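Local structure of phosphate transporter (Thermotoga maritima MSB8, 6L85) at residues F92-A97 against V104-S109. The protein probably imports phosphate across the cell membrane by coupling its uptake to sodium ions, as a bacterial relative of the human SLC20 carriers. Sequence-based numbering, arbitrary orientation.
With NA (sodium ion), chain Q; NA (sodium ion), chain R; PO4 (phosphate ion), chain P.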
ATOM      1  N   PHE B  92     -32.052   0.104  -4.895  1.00 46.85           N
ATOM      2  CA  PHE B  92     -33.172  -0.823  -4.988  1.00 48.28           C
ATOM      3  C   PHE B  92     -32.956  -1.826  -6.110  1.00 47.08           C
ATOM      4  O   PHE B  92     -33.043  -3.048  -5.901  1.00 45.62           O
ATOM      5  CB  PHE B  92     -34.476  -0.050  -5.212  1.00 52.37           C
ATOM      6  CG  PHE B  92     -35.669  -0.936  -5.326  1.00 51.83           C
ATOM      7  CD1 PHE B  92     -36.236  -1.488  -4.189  1.00 54.90           C
ATOM      8  CD2 PHE B  92     -36.182  -1.274  -6.564  1.00 51.88           C
ATOM      9  CE1 PHE B  92     -37.321  -2.340  -4.279  1.00 56.37           C
ATOM     10  CE2 PHE B  92     -37.277  -2.131  -6.662  1.00 56.96           C
ATOM     11  CZ  PHE B  92     -37.848  -2.655  -5.522  1.00 58.00           C
ATOM     12  N   TRP B  93     -32.669  -1.331  -7.316  1.00 43.67           N
ATOM     13  CA  TRP B  93     -32.552  -2.278  -8.425  1.00 47.14           C
ATOM     14  C   TRP B  93     -31.289  -3.140  -8.314  1.00 45.99           C
ATOM     15  O   TRP B  93     -31.317  -4.330  -8.670  1.00 45.55           O
ATOM     16  CB  TRP B  93     -32.638  -1.538  -9.760  1.00 44.34           C
ATOM     17  CG  TRP B  93     -34.043  -1.127  -9.968  1.00 51.61           C
ATOM     18  CD1 TRP B  93     -34.563   0.139  -9.852  1.00 51.87           C
ATOM     19  CD2 TRP B  93     -35.149  -1.992 -10.233  1.00 53.23           C
ATOM     20  NE1 TRP B  93     -35.917   0.112 -10.064  1.00 52.77           N
ATOM     21  CE2 TRP B  93     -36.305  -1.181 -10.300  1.00 54.88           C
ATOM     22  CE3 TRP B  93     -35.275  -3.372 -10.441  1.00 50.69           C
ATOM     23  CZ2 TRP B  93     -37.569  -1.704 -10.573  1.00 50.49           C
ATOM     24  CZ3 TRP B  93     -36.532  -3.892 -10.702  1.00 54.86           C
ATOM     25  CH2 TRP B  93     -37.663  -3.056 -10.770  1.00 59.52           C
ATOM     26  N   ILE B  94     -30.176  -2.576  -7.819  1.00 45.78           N
ATOM     27  CA  ILE B  94     -28.969  -3.383  -7.633  1.00 43.11           C
ATOM     28  C   ILE B  94     -29.257  -4.525  -6.667  1.00 43.52           C
ATOM     29  O   ILE B  94     -28.855  -5.664  -6.896  1.00 40.81           O
ATOM     30  CB  ILE B  94     -27.778  -2.545  -7.119  1.00 45.50           C
ATOM     31  CG1 ILE B  94     -27.444  -1.324  -7.999  1.00 40.32           C
ATOM     32  CG2 ILE B  94     -26.548  -3.450  -6.968  1.00 37.11           C
ATOM     33  CD1 ILE B  94     -27.071  -1.683  -9.380  1.00 46.60           C
ATOM     34  N   LEU B  95     -29.947  -4.230  -5.566  1.00 44.77           N
ATOM     35  CA  LEU B  95     -30.205  -5.253  -4.561  1.00 46.16           C
ATOM     36  C   LEU B  95     -31.172  -6.317  -5.077  1.00 51.77           C
ATOM     37  O   LEU B  95     -31.008  -7.500  -4.761  1.00 45.52           O
ATOM     38  CB  LEU B  95     -30.733  -4.608  -3.284  1.00 43.62           C
ATOM     39  CG  LEU B  95     -29.660  -3.846  -2.482  1.00 49.64           C
ATOM     40  CD1 LEU B  95     -30.252  -3.107  -1.304  1.00 41.32           C
ATOM     41  CD2 LEU B  95     -28.568  -4.789  -2.025  1.00 42.72           C
ATOM     42  N   ILE B  96     -32.180  -5.925  -5.872  1.00 50.49           N
ATOM     43  CA  ILE B  96     -33.068  -6.918  -6.482  1.00 46.15           C
ATOM     44  C   ILE B  96     -32.254  -7.869  -7.353  1.00 49.93           C
ATOM     45  O   ILE B  96     -32.308  -9.107  -7.204  1.00 54.48           O
ATOM     46  CB  ILE B  96     -34.175  -6.217  -7.297  1.00 51.57           C
ATOM     47  CG1 ILE B  96     -35.232  -5.599  -6.384  1.00 47.22           C
ATOM     48  CG2 ILE B  96     -34.819  -7.168  -8.297  1.00 47.95           C
ATOM     49  CD1 ILE B  96     -35.710  -6.517  -5.302  1.00 52.42           C
ATOM     50  N   ALA B  97     -31.449  -7.298  -8.250  1.00 41.82           N
ATOM     51  CA  ALA B  97     -30.633  -8.130  -9.123  1.00 45.11           C
ATOM     52  C   ALA B  97     -29.706  -9.029  -8.312  1.00 51.95           C
ATOM     53  O   ALA B  97     -29.587 -10.228  -8.593  1.00 52.14           O
ATOM     54  CB  ALA B  97     -29.837  -7.259 -10.095  1.00 40.63           C
ATOM     55  N   VAL B 104     -25.229  -7.040 -12.634  1.00 41.23           N
ATOM     56  CA  VAL B 104     -25.680  -5.847 -13.353  1.00 46.65           C
ATOM     57  C   VAL B 104     -24.648  -4.727 -13.168  1.00 45.97           C
ATOM     58  O   VAL B 104     -23.778  -4.785 -12.297  1.00 47.23           O
ATOM     59  CB  VAL B 104     -27.074  -5.359 -12.886  1.00 41.62           C
ATOM     60  CG1 VAL B 104     -28.137  -6.397 -13.180  1.00 47.56           C
ATOM     61  CG2 VAL B 104     -27.061  -5.012 -11.393  1.00 41.38           C
ATOM     62  N   SER B 105     -24.790  -3.676 -13.972  1.00 43.23           N
ATOM     63  CA  SER B 105     -23.934  -2.499 -13.865  1.00 39.75           C
ATOM     64  C   SER B 105     -24.518  -1.508 -12.865  1.00 42.26           C
ATOM     65  O   SER B 105     -25.588  -0.930 -13.109  1.00 43.38           O
ATOM     66  CB  SER B 105     -23.754  -1.816 -15.215  1.00 36.58           C
ATOM     67  OG  SER B 105     -23.073  -0.577 -15.052  1.00 37.15           O
ATOM     68  N   THR B 106     -23.795  -1.291 -11.757  1.00 38.83           N
ATOM     69  CA  THR B 106     -24.163  -0.270 -10.778  1.00 32.61           C
ATOM     70  C   THR B 106     -23.878   1.127 -11.314  1.00 31.01           C
ATOM     71  O   THR B 106     -24.514   2.092 -10.884  1.00 32.41           O
ATOM     72  CB  THR B 106     -23.407  -0.495  -9.439  1.00 35.87           C
ATOM     73  OG1 THR B 106     -22.014  -0.152  -9.584  1.00 32.13           O
ATOM     74  CG2 THR B 106     -23.498  -1.970  -8.979  1.00 34.80           C
ATOM     75  N   THR B 107     -22.908   1.252 -12.225  1.00 31.52           N
ATOM     76  CA  THR B 107     -22.635   2.540 -12.855  1.00 33.46           C
ATOM     77  C   THR B 107     -23.788   2.956 -13.780  1.00 40.24           C
ATOM     78  O   THR B 107     -24.277   4.097 -13.715  1.00 38.01           O
ATOM     79  CB  THR B 107     -21.311   2.464 -13.627  1.00 32.99           C
ATOM     80  OG1 THR B 107     -20.276   1.930 -12.778  1.00 33.87           O
ATOM     81  CG2 THR B 107     -20.890   3.829 -14.183  1.00 31.47           C
ATOM     82  N   HIS B 108     -24.230   2.042 -14.657  1.00 39.33           N
ATOM     83  CA  HIS B 108     -25.391   2.337 -15.497  1.00 37.86           C
ATOM     84  C   HIS B 108     -26.581   2.691 -14.630  1.00 38.67           C
ATOM     85  O   HIS B 108     -27.326   3.637 -14.934  1.00 41.75           O
ATOM     86  CB  HIS B 108     -25.722   1.150 -16.407  1.00 36.60           C
ATOM     87  CG  HIS B 108     -24.695   0.912 -17.470  1.00 33.94           C
ATOM     88  ND1 HIS B 108     -24.876   0.024 -18.504  1.00 45.22           N
ATOM     89  CD2 HIS B 108     -23.472   1.463 -17.659  1.00 40.33           C
ATOM     90  CE1 HIS B 108     -23.811   0.035 -19.287  1.00 43.94           C
ATOM     91  NE2 HIS B 108     -22.936   0.887 -18.787  1.00 39.45           N
ATOM     92  N   SER B 109     -26.728   1.982 -13.504  1.00 34.75           N
ATOM     93  CA  SER B 109     -27.851   2.216 -12.602  1.00 37.48           C
ATOM     94  C   SER B 109     -27.807   3.620 -12.018  1.00 41.72           C
ATOM     95  O   SER B 109     -28.822   4.328 -12.013  1.00 41.48           O
ATOM     96  CB  SER B 109     -27.860   1.168 -11.491  1.00 36.57           C
ATOM     97  OG  SER B 109     -27.687  -0.110 -12.060  1.00 41.27           O
TER
HETATM   98 NA    NA Q 502     -21.984  -5.943 -11.570  1.00 38.80          NA
HETATM   99 NA    NA R 503     -17.897   2.532 -12.781  1.00 34.12          NA
HETATM  100  P   PO4 P 501     -20.331  -1.788 -12.635  1.00 34.28           P
HETATM  101  O1  PO4 P 501     -20.425  -2.970 -13.599  1.00 37.25           O
HETATM  102  O2  PO4 P 501     -20.960  -0.532 -13.202  1.00 38.50           O
HETATM  103  O3  PO4 P 501     -18.854  -1.523 -12.364  1.00 35.80           O
HETATM  104  O4  PO4 P 501     -21.086  -2.091 -11.351  1.00 33.19           O
HETATM  105  O   HOH W   1     -21.148  -8.150 -11.259  1.00 37.30           O
HETATM  106  O   HOH W   2     -18.418   4.565 -11.914  1.00 30.32           O
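Ile94 and Thr106 bring the backbones closest, 6.5 Å between their CA atoms, where helix 76-99 passes the start of helix 106-121. Ile94 makes the larger part of helix 76-99's share: with CG1 anti to its carbonyl carbon (chi1 -55°), CD1 reaches Thr106 CA at 3.5 Å, the two side chains cross at about a right angle, and CD1 also meets Val104 CG2. The same methyl lies against Ser109 OG, which itself donates to Ser105 O. Beside it, Ala97 CB rests against both methyls of Val104, nearest CG1 at 3.6 Å. The opposite side of segment 104-109 is polar. Ser105 OG caps the helix, accepting a nearly straight bond from His108 N (172°), and donates to phosphate O2 at 2.8 Å. Thr107 N and OG1 grip the same O2, while Thr106 N and OG1 converge on O4, so phosphate sits at a helix N-terminus, whose dipole probably favours the anion. Val104 O binds one sodium at 2.3 Å, completed by Asn21, Asp22, Thr347 and water; Thr107 OG1 binds another at 2.5 Å. Two sodium sites thus flank a phosphate site, consistent with coupled transport. Helix 2-32, which carries Asn21 and Asp22, packs on Ile94 and Thr106, and helix 368-400 on Trp93, His108 and Ser109.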